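Local atomic coordinates of binary enterotoxin of Clostridium perfringens component a (PDB entry 5H04), a protein that binds NADH and, as the enzymatic component of a clostridial binary enterotoxin, probably transfers ADP-ribose from NAD(+) to a target protein. Residues A[240-245]-A[277-282]; A[293-298]-A[358-363]; A[336-341]-A[384-389]. All coordinates share one frame; numbering follows the deposited sequence.

Contact 1 (A[240-245]-A[277-282]); sequences ELRDIN and ISNISS
Asp243 and Asn279 meet through a single straight hydrogen bond: Asn279 ND2 donates to Asp243 OD2 over 2.9 Å, with an angle of 163° at the hydrogen. The donor lies close to the plane of its own amide but reaches the oxygen from above the carboxylate plane, the two flat groups being turned only 26° apart. From the same face of that carboxylate comes Arg242, which grips Asp243 side-on, NE to OD1 at 2.8 Å and NH2 to OD2 at 3.2 Å. A bend at chi3 brings the arginine back so that the edge of its guanidinium faces the carboxylate for this salt bridge. OD2 therefore accepts from two donors, which should fix the rotation of the carboxylate and probably favours its charged form. Asn279 ND2 has a further, weak hydrogen bond to Glu275.

These residues sit where helices 238-261 and 270-284 of the NADH-binding half cross nearly at right angles, at -102° with local axes 8.3 Å apart. Beside the polar pair, Ile280 lays CG1 and CD1 against the Asp243 backbone, CD1 lying 3.4 Å from the carbonyl O of Asp243. Its other branch, CG2, is the one that meets Ile244 CD1, at 3.8 Å. Both branches are thus used, and Leu384 touches Ile244 and Ile280 as well.

Glu240, extended beyond CG, reaches from the carbonyl O of Asn279, 3.5 Å from its CG, toward Ser282, where OE2 lies near CB. Its OE1 is held by the backbone N of Thr237 and a salt bridge to Lys286.

Contact 2 (A[293-298]-A[358-363]); sequences IITYRR and LRLHLP. With NAI (1,4-dihydronicotinamide adenine dinucleotide), chain B.
Arg297 and Leu358 form a hydrogen-bonded antiparallel pair, with Leu358 N 2.8 Å from Arg297 O and Leu358 CB 3.9 Å from Arg297 CB. Two more such pairs, Thr295 with Leu360 and Ile293 with Leu362, continue the ladder; the bond from Leu360 N to Thr295 O, at 174°, is nearly straight. On this face Leu362 CD2 bridges Ile293 CG2 and Thr295 CG2.

On the face of Ile294 and Tyr296, the chain of Arg359 runs alongside the tyrosine, CD 3.7 Å from Tyr296 CE2, with guanidinium and ring planes 60° apart. A water joins Tyr296 OH to Arg359 NH1. Asn213 also binds that hydroxyl, whereas Asp415 and Asp136 hold the guanidinium by salt bridges.

Farther out, the chain of Arg297, extended from CG to NE, carries its guanidinium to the dinucleotide phosphates: NH1 donates to O1N over 2.9 Å, and NH2 adds weak bonds to O1N and O2A. Glu303 positions it by a salt bridge at NE. Arg298 hydrogen-bonds the carboxamide through its backbone, N to O7N at 2.7 Å and O from N7N at 3.0 Å. This paired backbone clamp, beside an arginine on the pyrophosphate, is characteristic of the NAD-binding cleft of ADP-ribosyltransferase toxins.

Contact 3 (A[336-341]-A[384-389]); sequences KTFIST and LIDHGY. With NAI (1,4-dihydronicotinamide adenine dinucleotide), chain B.
Leu384 starts the second segment by reaching across to Ser340 and Phe338, with CD1 3.7 Å from Ser340 OG and 4.0 Å from Phe338 CB. Its CG stands anti to the backbone N, and together with a chi2 near 60° this directs CD1 to the neighbouring strand. The Ser340 hydroxyl it touches lies 2.7 Å from O2D of the dinucleotide and also bonds Tyr247 OH.

Ile385 makes the hydrogen-bonded antiparallel pair with Ile339: each backbone N reaches the other's O, with angles of 167° and 159° at the hydrogens. Ile385 CB is 3.9 Å from Ile339 CB on the far side of the sheet from Leu384, and Ile385 CD1 extends along that side to Thr341 CG2. Leu418 backs both isoleucines.

Asp386 swings OD1 to the edge of the Phe338 ring, 3.5 Å from CE1, with ring and carboxylate planes nearly parallel. Ser281 and Lys285, from outside, bind its two oxygens, and the backbone N of His387 adds a weak bond to OD1.

His387 then turns its imidazole edge toward the Phe338 face in an offset edge-to-face pair, planes at 88° and centroids 5.3 Å apart. CD2 makes the approach to CE1, while CB comes over the rim of the phenyl face. Its ND1 shares a water with Lys336 O, which itself lies 3.3 Å from His387 CB.

Past Gly388, whose positive phi turns the chain, Tyr389 leads into strand 390-401. Thr337 OG1, meanwhile, accepts from adenine N6A at 3.1 Å. A short antiparallel strand pair whose serine and threonine line the dinucleotide is consistent with the Ser-Thr-Ser/Thr motif of arginine-type ADP-ribosyltransferases, of which Ser340 and Thr341 would be the first two residues.

In the fold
Contact 2 is a buried strand pairing and contact 3 a shorter one, from a different sheet, running on into loop, whereas contact 1 is a partly buried helix crossing about 30 Å from the chain's centre. Contact 1 relies on a charged and amide network beside modest apolar packing; contact 2 rests on a backbone ladder, contact 3 on one hydrogen-bonded pair plus an aromatic pair, and both touch the dinucleotide. Contact 3 meets contact 1, where Ser281 OG reaches Asp386 OD1 at 2.7 Å and Ile280 packs on Phe338. It also meets contact 2, where Arg297 NH1 lies 3.0 Å from Ser340 O, a probable hydrogen bond. Contacts 1 and 2, with nearest atoms about 13 Å apart, do not touch.

Contact 1 (A[240-245]-A[277-282])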
loop_
_atom_site.group_PDB
_atom_site.type_symbol
_atom_site.label_atom_id
_atom_site.label_comp_id
_atom_site.label_asym_id
_atom_site.label_seq_id
_atom_site.Cartn_x
_atom_site.Cartn_y
_atom_site.Cartn_z
ATOM N N GLU A 240 22.103 -6.812 24.635
ATOM C CA GLU A 240 21.212 -6.468 23.524
ATOM C C GLU A 240 20.139 -7.533 23.359
ATOM O O GLU A 240 18.950 -7.223 23.182
ATOM C CB GLU A 240 22.014 -6.306 22.225
ATOM C CG GLU A 240 22.839 -5.036 22.124
ATOM C CD GLU A 240 23.788 -5.052 20.927
ATOM O OE1 GLU A 240 23.944 -6.125 20.288
ATOM O OE2 GLU A 240 24.365 -3.984 20.609
ATOM N N LEU A 241 20.542 -8.806 23.425
ATOM C CA LEU A 241 19.572 -9.892 23.339
ATOM C C LEU A 241 18.606 -9.841 24.511
ATOM O O LEU A 241 17.396 -10.047 24.337
ATOM C CB LEU A 241 20.293 -11.244 23.289
ATOM C CG LEU A 241 19.353 -12.462 23.250
ATOM C CD1 LEU A 241 18.443 -12.431 22.033
ATOM C CD2 LEU A 241 20.152 -13.760 23.304
ATOM N N ARG A 242 19.118 -9.532 25.705
ATOM C CA ARG A 242 18.286 -9.497 26.906
ATOM C C ARG A 242 17.230 -8.406 26.821
ATOM O O ARG A 242 16.048 -8.655 27.081
ATOM C CB ARG A 242 19.153 -9.295 28.150
ATOM C CG ARG A 242 18.367 -9.161 29.463
ATOM C CD ARG A 242 19.231 -8.536 30.554
ATOM N NE ARG A 242 19.530 -7.143 30.223
ATOM C CZ ARG A 242 20.607 -6.477 30.627
ATOM N NH1 ARG A 242 21.514 -7.074 31.395
ATOM N NH2 ARG A 242 20.782 -5.215 30.256
ATOM N N ASP A 243 17.632 -7.181 26.456
ATOM C CA ASP A 243 16.680 -6.075 26.468
ATOM C C ASP A 243 15.775 -6.062 25.234
ATOM O O ASP A 243 14.641 -5.561 25.310
ATOM C CB ASP A 243 17.432 -4.748 26.620
ATOM C CG ASP A 243 18.124 -4.633 27.972
ATOM O OD1 ASP A 243 17.826 -5.471 28.849
ATOM O OD2 ASP A 243 18.962 -3.723 28.157
ATOM N N ILE A 244 16.229 -6.612 24.103
ATOM C CA ILE A 244 15.308 -6.885 23.001
ATOM C C ILE A 244 14.210 -7.833 23.465
ATOM O O ILE A 244 13.015 -7.600 23.235
ATOM C CB ILE A 244 16.065 -7.465 21.790
ATOM C CG1 ILE A 244 16.851 -6.374 21.045
ATOM C CG2 ILE A 244 15.095 -8.189 20.849
ATOM C CD1 ILE A 244 15.983 -5.426 20.180
ATOM N N ASN A 245 14.603 -8.922 24.127
ATOM C CA ASN A 245 13.623 -9.903 24.588
ATOM C C ASN A 245 12.709 -9.319 25.657
ATOM O O ASN A 245 11.513 -9.620 25.682
ATOM C CB ASN A 245 14.353 -11.146 25.101
ATOM C CG ASN A 245 14.848 -12.029 23.969
ATOM O OD1 ASN A 245 14.263 -12.036 22.883
ATOM N ND2 ASN A 245 15.925 -12.776 24.213
ATOM N N ILE A 277 16.804 1.194 26.665
ATOM C CA ILE A 277 16.664 1.921 25.406
ATOM C C ILE A 277 17.982 1.929 24.639
ATOM O O ILE A 277 18.015 1.731 23.412
ATOM C CB ILE A 277 16.154 3.349 25.676
ATOM C CG1 ILE A 277 14.735 3.303 26.253
ATOM C CG2 ILE A 277 16.183 4.184 24.399
ATOM C CD1 ILE A 277 14.275 4.614 26.867
ATOM N N SER A 278 19.090 2.157 25.347
ATOM C CA SER A 278 20.386 2.235 24.691
ATOM C C SER A 278 20.756 0.905 24.047
ATOM O O SER A 278 21.283 0.881 22.926
ATOM C CB SER A 278 21.448 2.678 25.701
ATOM O OG SER A 278 22.734 2.629 25.126
ATOM N N ASN A 279 20.475 -0.217 24.732
ATOM C CA ASN A 279 20.833 -1.530 24.194
ATOM C C ASN A 279 19.932 -1.917 23.027
ATOM O O ASN A 279 20.412 -2.464 22.028
ATOM C CB ASN A 279 20.777 -2.595 25.294
ATOM C CG ASN A 279 21.901 -2.448 26.290
ATOM O OD1 ASN A 279 22.947 -1.886 25.972
ATOM N ND2 ASN A 279 21.689 -2.943 27.510
ATOM N N ILE A 280 18.626 -1.647 23.129
ATOM C CA ILE A 280 17.725 -1.964 22.023
ATOM C C ILE A 280 18.098 -1.136 20.799
ATOM O O ILE A 280 18.209 -1.653 19.679
ATOM C CB ILE A 280 16.261 -1.725 22.433
ATOM C CG1 ILE A 280 15.835 -2.723 23.518
ATOM C CG2 ILE A 280 15.332 -1.793 21.195
ATOM C CD1 ILE A 280 14.578 -2.283 24.269
ATOM N N SER A 281 18.285 0.169 21.003
ATOM C CA SER A 281 18.613 1.069 19.895
ATOM C C SER A 281 19.949 0.693 19.257
ATOM O O SER A 281 20.080 0.693 18.027
ATOM C CB SER A 281 18.623 2.516 20.400
ATOM O OG SER A 281 18.830 3.459 19.354
ATOM N N SER A 282 20.948 0.341 20.074
ATOM C CA SER A 282 22.214 -0.107 19.506
ATOM C C SER A 282 22.019 -1.351 18.651
ATOM O O SER A 282 22.611 -1.466 17.574
ATOM C CB SER A 282 23.233 -0.371 20.622
ATOM O OG SER A 282 23.567 0.848 21.275
#

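Contact 2 (A[293-298]-A[358-363])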
loop_
_atom_site.group_PDB
_atom_site.type_symbol
_atom_site.label_atom_id
_atom_site.label_comp_id
_atom_site.label_asym_id
_atom_site.label_seq_id
_atom_site.Cartn_x
_atom_site.Cartn_y
_atom_site.Cartn_z
ATOM N N ILE A 293 10.866 -2.310 1.907
ATOM C CA ILE A 293 9.872 -3.308 2.295
ATOM C C ILE A 293 8.661 -2.591 2.882
ATOM O O ILE A 293 8.779 -1.520 3.488
ATOM C CB ILE A 293 10.460 -4.333 3.297
ATOM C CG1 ILE A 293 9.488 -5.507 3.527
ATOM C CG2 ILE A 293 10.830 -3.645 4.627
ATOM C CD1 ILE A 293 10.099 -6.696 4.328
ATOM N N ILE A 294 7.480 -3.187 2.693
ATOM C CA ILE A 294 6.265 -2.713 3.342
ATOM C C ILE A 294 6.093 -3.454 4.660
ATOM O O ILE A 294 6.167 -4.691 4.700
ATOM C CB ILE A 294 5.040 -2.927 2.435
ATOM C CG1 ILE A 294 5.219 -2.191 1.098
ATOM C CG2 ILE A 294 3.743 -2.528 3.164
ATOM C CD1 ILE A 294 5.628 -0.733 1.214
ATOM N N THR A 295 5.834 -2.714 5.738
ATOM C CA THR A 295 5.486 -3.344 7.013
ATOM C C THR A 295 4.204 -2.707 7.530
ATOM O O THR A 295 3.727 -1.709 6.984
ATOM C CB THR A 295 6.610 -3.239 8.064
ATOM O OG1 THR A 295 6.789 -1.872 8.462
ATOM C CG2 THR A 295 7.917 -3.793 7.523
ATOM N N TYR A 296 3.632 -3.302 8.580
ATOM C CA TYR A 296 2.300 -2.929 9.047
ATOM C C TYR A 296 2.279 -2.702 10.551
ATOM O O TYR A 296 3.086 -3.268 11.300
ATOM C CB TYR A 296 1.264 -4.003 8.693
ATOM C CG TYR A 296 1.148 -4.246 7.219
ATOM C CD1 TYR A 296 1.983 -5.149 6.581
ATOM C CD2 TYR A 296 0.195 -3.582 6.461
ATOM C CE1 TYR A 296 1.887 -5.379 5.216
ATOM C CE2 TYR A 296 0.086 -3.796 5.081
ATOM C CZ TYR A 296 0.929 -4.704 4.474
ATOM O OH TYR A 296 0.824 -4.928 3.127
ATOM N N ARG A 297 1.325 -1.886 10.999
ATOM C CA ARG A 297 1.153 -1.700 12.436
ATOM C C ARG A 297 -0.307 -1.409 12.745
ATOM O O ARG A 297 -0.919 -0.545 12.110
ATOM C CB ARG A 297 2.049 -0.565 12.972
ATOM C CG ARG A 297 1.817 -0.279 14.454
ATOM C CD ARG A 297 2.768 0.800 15.032
ATOM N NE ARG A 297 2.264 1.258 16.322
ATOM C CZ ARG A 297 2.344 0.540 17.444
ATOM N NH1 ARG A 297 2.925 -0.652 17.430
ATOM N NH2 ARG A 297 1.836 1.004 18.580
ATOM N N ARG A 298 -0.871 -2.148 13.705
ATOM C CA ARG A 298 -2.180 -1.805 14.247
ATOM C C ARG A 298 -1.967 -0.721 15.294
ATOM O O ARG A 298 -1.358 -0.970 16.341
ATOM C CB ARG A 298 -2.866 -3.041 14.826
ATOM C CG ARG A 298 -3.127 -4.106 13.767
ATOM C CD ARG A 298 -3.893 -3.512 12.586
ATOM N NE ARG A 298 -3.905 -4.419 11.440
ATOM C CZ ARG A 298 -5.002 -4.892 10.864
ATOM N NH1 ARG A 298 -6.200 -4.549 11.319
ATOM N NH2 ARG A 298 -4.900 -5.711 9.824
ATOM N N LEU A 358 -1.421 1.097 9.940
ATOM C CA LEU A 358 -0.267 1.652 9.243
ATOM C C LEU A 358 0.186 0.693 8.151
ATOM O O LEU A 358 0.335 -0.504 8.397
ATOM C CB LEU A 358 0.874 1.894 10.220
ATOM C CG LEU A 358 2.117 2.624 9.685
ATOM C CD1 LEU A 358 1.800 4.080 9.430
ATOM C CD2 LEU A 358 3.291 2.498 10.660
ATOM N N ARG A 359 0.395 1.217 6.943
ATOM C CA ARG A 359 0.999 0.474 5.836
ATOM C C ARG A 359 2.238 1.278 5.470
ATOM O O ARG A 359 2.134 2.280 4.763
ATOM C CB ARG A 359 0.048 0.323 4.637
ATOM C CG ARG A 359 0.683 -0.440 3.469
ATOM C CD ARG A 359 -0.347 -1.094 2.549
ATOM N NE ARG A 359 -1.152 -0.110 1.831
ATOM C CZ ARG A 359 -2.166 -0.444 1.049
ATOM N NH1 ARG A 359 -2.481 -1.726 0.899
ATOM N NH2 ARG A 359 -2.871 0.496 0.439
ATOM N N LEU A 360 3.401 0.852 5.957
ATOM C CA LEU A 360 4.586 1.708 6.018
ATOM C C LEU A 360 5.594 1.289 4.966
ATOM O O LEU A 360 6.031 0.134 4.937
ATOM C CB LEU A 360 5.209 1.651 7.411
ATOM C CG LEU A 360 6.530 2.384 7.642
ATOM C CD1 LEU A 360 6.351 3.895 7.617
ATOM C CD2 LEU A 360 7.154 1.940 8.965
ATOM N N HIS A 361 5.985 2.235 4.119
ATOM C CA HIS A 361 7.143 2.031 3.269
ATOM C C HIS A 361 8.383 2.212 4.135
ATOM O O HIS A 361 8.672 3.325 4.587
ATOM C CB HIS A 361 7.139 3.006 2.093
ATOM C CG HIS A 361 8.392 2.946 1.283
ATOM N ND1 HIS A 361 8.506 2.168 0.152
ATOM C CD2 HIS A 361 9.607 3.517 1.470
ATOM C CE1 HIS A 361 9.727 2.287 -0.341
ATOM N NE2 HIS A 361 10.415 3.097 0.442
ATOM N N LEU A 362 9.117 1.116 4.356
ATOM C CA LEU A 362 10.314 1.085 5.190
ATOM C C LEU A 362 11.535 1.035 4.285
ATOM O O LEU A 362 11.825 -0.018 3.704
ATOM C CB LEU A 362 10.271 -0.136 6.116
ATOM C CG LEU A 362 11.424 -0.316 7.102
ATOM C CD1 LEU A 362 11.558 0.905 8.001
ATOM C CD2 LEU A 362 11.226 -1.594 7.945
ATOM N N PRO A 363 12.279 2.122 4.129
ATOM C CA PRO A 363 13.308 2.159 3.085
ATOM C C PRO A 363 14.513 1.297 3.398
ATOM O O PRO A 363 14.874 1.056 4.558
ATOM C CB PRO A 363 13.707 3.639 3.022
ATOM C CG PRO A 363 12.628 4.366 3.662
ATOM C CD PRO A 363 12.040 3.449 4.711
HETATM P PA NAI B . 3.263 -0.002 21.887
HETATM O O1A NAI B . 4.234 0.371 23.049
HETATM O O2A NAI B . 3.742 0.561 20.537
HETATM O O5B NAI B . 1.783 0.605 22.161
HETATM C C5B NAI B . 1.061 0.359 23.355
HETATM C C4B NAI B . 0.105 1.579 23.545
HETATM O O4B NAI B . 0.957 2.883 23.507
HETATM C C3B NAI B . -0.733 1.666 22.589
HETATM O O3B NAI B . -2.027 2.132 23.057
HETATM C C2B NAI B . -0.148 2.815 21.556
HETATM O O2B NAI B . -1.260 3.365 20.791
HETATM C C1B NAI B . 0.444 3.677 22.283
HETATM N N9A NAI B . 1.625 4.223 21.602
HETATM C C8A NAI B . 2.685 3.546 21.095
HETATM N N7A NAI B . 3.528 4.485 20.547
HETATM C C5A NAI B . 2.967 5.730 20.734
HETATM C C6A NAI B . 3.402 6.986 20.379
HETATM N N6A NAI B . 4.552 7.476 19.704
HETATM N N1A NAI B . 2.644 8.066 20.681
HETATM C C2A NAI B . 1.453 7.907 21.332
HETATM N N3A NAI B . 1.017 6.654 21.701
HETATM C C4A NAI B . 1.781 5.576 21.397
HETATM O O3 NAI B . 3.095 -1.591 21.809
HETATM P PN NAI B . 1.913 -2.397 21.080
HETATM O O1N NAI B . 1.580 -1.863 19.745
HETATM O O2N NAI B . 0.615 -2.410 21.912
HETATM O O5D NAI B . 2.506 -3.873 20.879
HETATM C C5D NAI B . 2.675 -4.700 21.969
HETATM C C4D NAI B . 3.405 -5.894 21.572
HETATM O O4D NAI B . 2.876 -6.423 20.469
HETATM C C3D NAI B . 4.991 -5.539 21.237
HETATM O O3D NAI B . 5.820 -6.703 21.712
HETATM C C2D NAI B . 5.039 -5.420 20.007
HETATM O O2D NAI B . 6.389 -5.669 19.442
HETATM C C1D NAI B . 3.976 -6.522 19.478
HETATM N N1N NAI B . 3.538 -6.279 18.258
HETATM C C2N NAI B . 2.782 -5.097 17.939
HETATM C C3N NAI B . 2.245 -4.902 16.523
HETATM C C7N NAI B . 1.189 -3.902 16.216
HETATM O O7N NAI B . 0.682 -3.931 15.076
HETATM N N7N NAI B . 0.771 -2.961 17.170
HETATM C C4N NAI B . 2.815 -5.715 15.359
HETATM C C5N NAI B . 3.258 -7.100 15.820
HETATM C C6N NAI B . 3.814 -7.250 17.230
HETATM O O HOH W 1 -0.856 -4.107 1.182
#

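Contact 3 (A[336-341]-A[384-389])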
loop_
_atom_site.group_PDB
_atom_site.type_symbol
_atom_site.label_atom_id
_atom_site.label_comp_id
_atom_site.label_asym_id
_atom_site.label_seq_id
_atom_site.Cartn_x
_atom_site.Cartn_y
_atom_site.Cartn_z
ATOM N N LYS A 336 8.682 9.365 18.614
ATOM C CA LYS A 336 9.669 9.284 19.683
ATOM C C LYS A 336 9.898 7.860 20.157
ATOM O O LYS A 336 10.936 7.583 20.772
ATOM C CB LYS A 336 9.230 10.144 20.870
ATOM C CG LYS A 336 8.895 11.573 20.491
ATOM C CD LYS A 336 8.412 12.376 21.692
ATOM C CE LYS A 336 9.545 12.649 22.663
ATOM N NZ LYS A 336 9.100 13.550 23.766
ATOM N N THR A 337 8.968 6.960 19.872
ATOM C CA THR A 337 9.004 5.602 20.388
ATOM C C THR A 337 9.751 4.678 19.437
ATOM O O THR A 337 9.980 4.999 18.264
ATOM C CB THR A 337 7.573 5.088 20.588
ATOM O OG1 THR A 337 6.807 5.361 19.407
ATOM C CG2 THR A 337 6.914 5.775 21.770
ATOM N N PHE A 338 10.135 3.510 19.948
ATOM C CA PHE A 338 10.392 2.413 19.029
ATOM C C PHE A 338 9.077 2.089 18.324
ATOM O O PHE A 338 7.995 2.284 18.881
ATOM C CB PHE A 338 10.921 1.162 19.760
ATOM C CG PHE A 338 12.258 1.339 20.411
ATOM C CD1 PHE A 338 13.416 1.423 19.645
ATOM C CD2 PHE A 338 12.369 1.366 21.802
ATOM C CE1 PHE A 338 14.657 1.578 20.242
ATOM C CE2 PHE A 338 13.611 1.510 22.421
ATOM C CZ PHE A 338 14.761 1.625 21.640
ATOM N N ILE A 339 9.161 1.619 17.084
ATOM C CA ILE A 339 7.970 1.278 16.311
ATOM C C ILE A 339 7.918 -0.232 16.133
ATOM O O ILE A 339 8.700 -0.804 15.356
ATOM C CB ILE A 339 7.935 1.965 14.945
ATOM C CG1 ILE A 339 8.334 3.446 15.074
ATOM C CG2 ILE A 339 6.534 1.796 14.346
ATOM C CD1 ILE A 339 8.340 4.205 13.740
ATOM N N SER A 340 6.963 -0.873 16.809
ATOM C CA SER A 340 6.686 -2.291 16.577
ATOM C C SER A 340 5.789 -2.444 15.348
ATOM O O SER A 340 4.645 -1.971 15.345
ATOM C CB SER A 340 6.024 -2.922 17.802
ATOM O OG SER A 340 6.971 -3.107 18.851
ATOM N N THR A 341 6.306 -3.100 14.308
ATOM C CA THR A 341 5.568 -3.381 13.082
ATOM C C THR A 341 5.633 -4.878 12.802
ATOM O O THR A 341 6.346 -5.630 13.467
ATOM C CB THR A 341 6.114 -2.604 11.868
ATOM O OG1 THR A 341 7.365 -3.180 11.454
ATOM C CG2 THR A 341 6.317 -1.136 12.206
ATOM N N LEU A 384 11.061 -4.419 14.222
ATOM C CA LEU A 384 11.153 -3.358 15.212
ATOM C C LEU A 384 12.016 -2.239 14.649
ATOM O O LEU A 384 13.156 -2.488 14.234
ATOM C CB LEU A 384 11.783 -3.892 16.502
ATOM C CG LEU A 384 11.884 -2.951 17.697
ATOM C CD1 LEU A 384 10.496 -2.458 18.067
ATOM C CD2 LEU A 384 12.538 -3.685 18.879
ATOM N N ILE A 385 11.501 -1.011 14.688
ATOM C CA ILE A 385 12.180 0.144 14.098
ATOM C C ILE A 385 12.722 1.031 15.216
ATOM O O ILE A 385 12.059 1.227 16.244
ATOM C CB ILE A 385 11.231 0.935 13.167
ATOM C CG1 ILE A 385 10.619 0.007 12.104
ATOM C CG2 ILE A 385 12.003 2.067 12.486
ATOM C CD1 ILE A 385 9.489 0.665 11.256
ATOM N N ASP A 386 13.942 1.553 15.017
ATOM C CA ASP A 386 14.594 2.420 15.998
ATOM C C ASP A 386 13.737 3.653 16.286
ATOM O O ASP A 386 12.921 4.084 15.463
ATOM C CB ASP A 386 15.979 2.852 15.473
ATOM C CG ASP A 386 16.990 3.192 16.583
ATOM O OD1 ASP A 386 16.695 3.036 17.791
ATOM O OD2 ASP A 386 18.129 3.611 16.227
ATOM N N HIS A 387 13.941 4.233 17.466
ATOM C CA HIS A 387 13.190 5.417 17.844
ATOM C C HIS A 387 13.763 6.655 17.153
ATOM O O HIS A 387 14.922 6.684 16.720
ATOM C CB HIS A 387 13.213 5.601 19.364
ATOM C CG HIS A 387 14.571 5.907 19.909
ATOM N ND1 HIS A 387 15.006 7.194 20.143
ATOM C CD2 HIS A 387 15.593 5.093 20.267
ATOM C CE1 HIS A 387 16.240 7.160 20.616
ATOM N NE2 HIS A 387 16.620 5.897 20.699
ATOM N N GLY A 388 12.929 7.684 17.044
ATOM C CA GLY A 388 13.366 8.962 16.528
ATOM C C GLY A 388 13.242 9.148 15.033
ATOM O O GLY A 388 13.828 10.098 14.497
ATOM N N TYR A 389 12.538 8.260 14.333
ATOM C CA TYR A 389 12.203 8.489 12.935
ATOM C C TYR A 389 10.918 9.312 12.852
ATOM O O TYR A 389 10.387 9.767 13.871
ATOM C CB TYR A 389 12.058 7.163 12.191
ATOM C CG TYR A 389 13.355 6.477 11.799
ATOM C CD1 TYR A 389 14.152 6.981 10.777
ATOM C CD2 TYR A 389 13.743 5.295 12.410
ATOM C CE1 TYR A 389 15.313 6.340 10.400
ATOM C CE2 TYR A 389 14.906 4.644 12.043
ATOM C CZ TYR A 389 15.683 5.167 11.042
ATOM O OH TYR A 389 16.820 4.508 10.682
HETATM P PA NAI B . 3.263 -0.002 21.887
HETATM O O1A NAI B . 4.234 0.371 23.049
HETATM O O2A NAI B . 3.742 0.561 20.537
HETATM O O5B NAI B . 1.783 0.605 22.161
HETATM C C5B NAI B . 1.061 0.359 23.355
HETATM C C4B NAI B . 0.105 1.579 23.545
HETATM O O4B NAI B . 0.957 2.883 23.507
HETATM C C3B NAI B . -0.733 1.666 22.589
HETATM O O3B NAI B . -2.027 2.132 23.057
HETATM C C2B NAI B . -0.148 2.815 21.556
HETATM O O2B NAI B . -1.260 3.365 20.791
HETATM C C1B NAI B . 0.444 3.677 22.283
HETATM N N9A NAI B . 1.625 4.223 21.602
HETATM C C8A NAI B . 2.685 3.546 21.095
HETATM N N7A NAI B . 3.528 4.485 20.547
HETATM C C5A NAI B . 2.967 5.730 20.734
HETATM C C6A NAI B . 3.402 6.986 20.379
HETATM N N6A NAI B . 4.552 7.476 19.704
HETATM N N1A NAI B . 2.644 8.066 20.681
HETATM C C2A NAI B . 1.453 7.907 21.332
HETATM N N3A NAI B . 1.017 6.654 21.701
HETATM C C4A NAI B . 1.781 5.576 21.397
HETATM O O3 NAI B . 3.095 -1.591 21.809
HETATM P PN NAI B . 1.913 -2.397 21.080
HETATM O O1N NAI B . 1.580 -1.863 19.745
HETATM O O2N NAI B . 0.615 -2.410 21.912
HETATM O O5D NAI B . 2.506 -3.873 20.879
HETATM C C5D NAI B . 2.675 -4.700 21.969
HETATM C C4D NAI B . 3.405 -5.894 21.572
HETATM O O4D NAI B . 2.876 -6.423 20.469
HETATM C C3D NAI B . 4.991 -5.539 21.237
HETATM O O3D NAI B . 5.820 -6.703 21.712
HETATM C C2D NAI B . 5.039 -5.420 20.007
HETATM O O2D NAI B . 6.389 -5.669 19.442
HETATM C C1D NAI B . 3.976 -6.522 19.478
HETATM N N1N NAI B . 3.538 -6.279 18.258
HETATM C C2N NAI B . 2.782 -5.097 17.939
HETATM C C3N NAI B . 2.245 -4.902 16.523
HETATM C C7N NAI B . 1.189 -3.902 16.216
HETATM O O7N NAI B . 0.682 -3.931 15.076
HETATM N N7N NAI B . 0.771 -2.961 17.170
HETATM C C4N NAI B . 2.815 -5.715 15.359
HETATM C C5N NAI B . 3.258 -7.100 15.820
HETATM C C6N NAI B . 3.814 -7.250 17.230
HETATM O O HOH W 2 13.068 9.334 20.725
#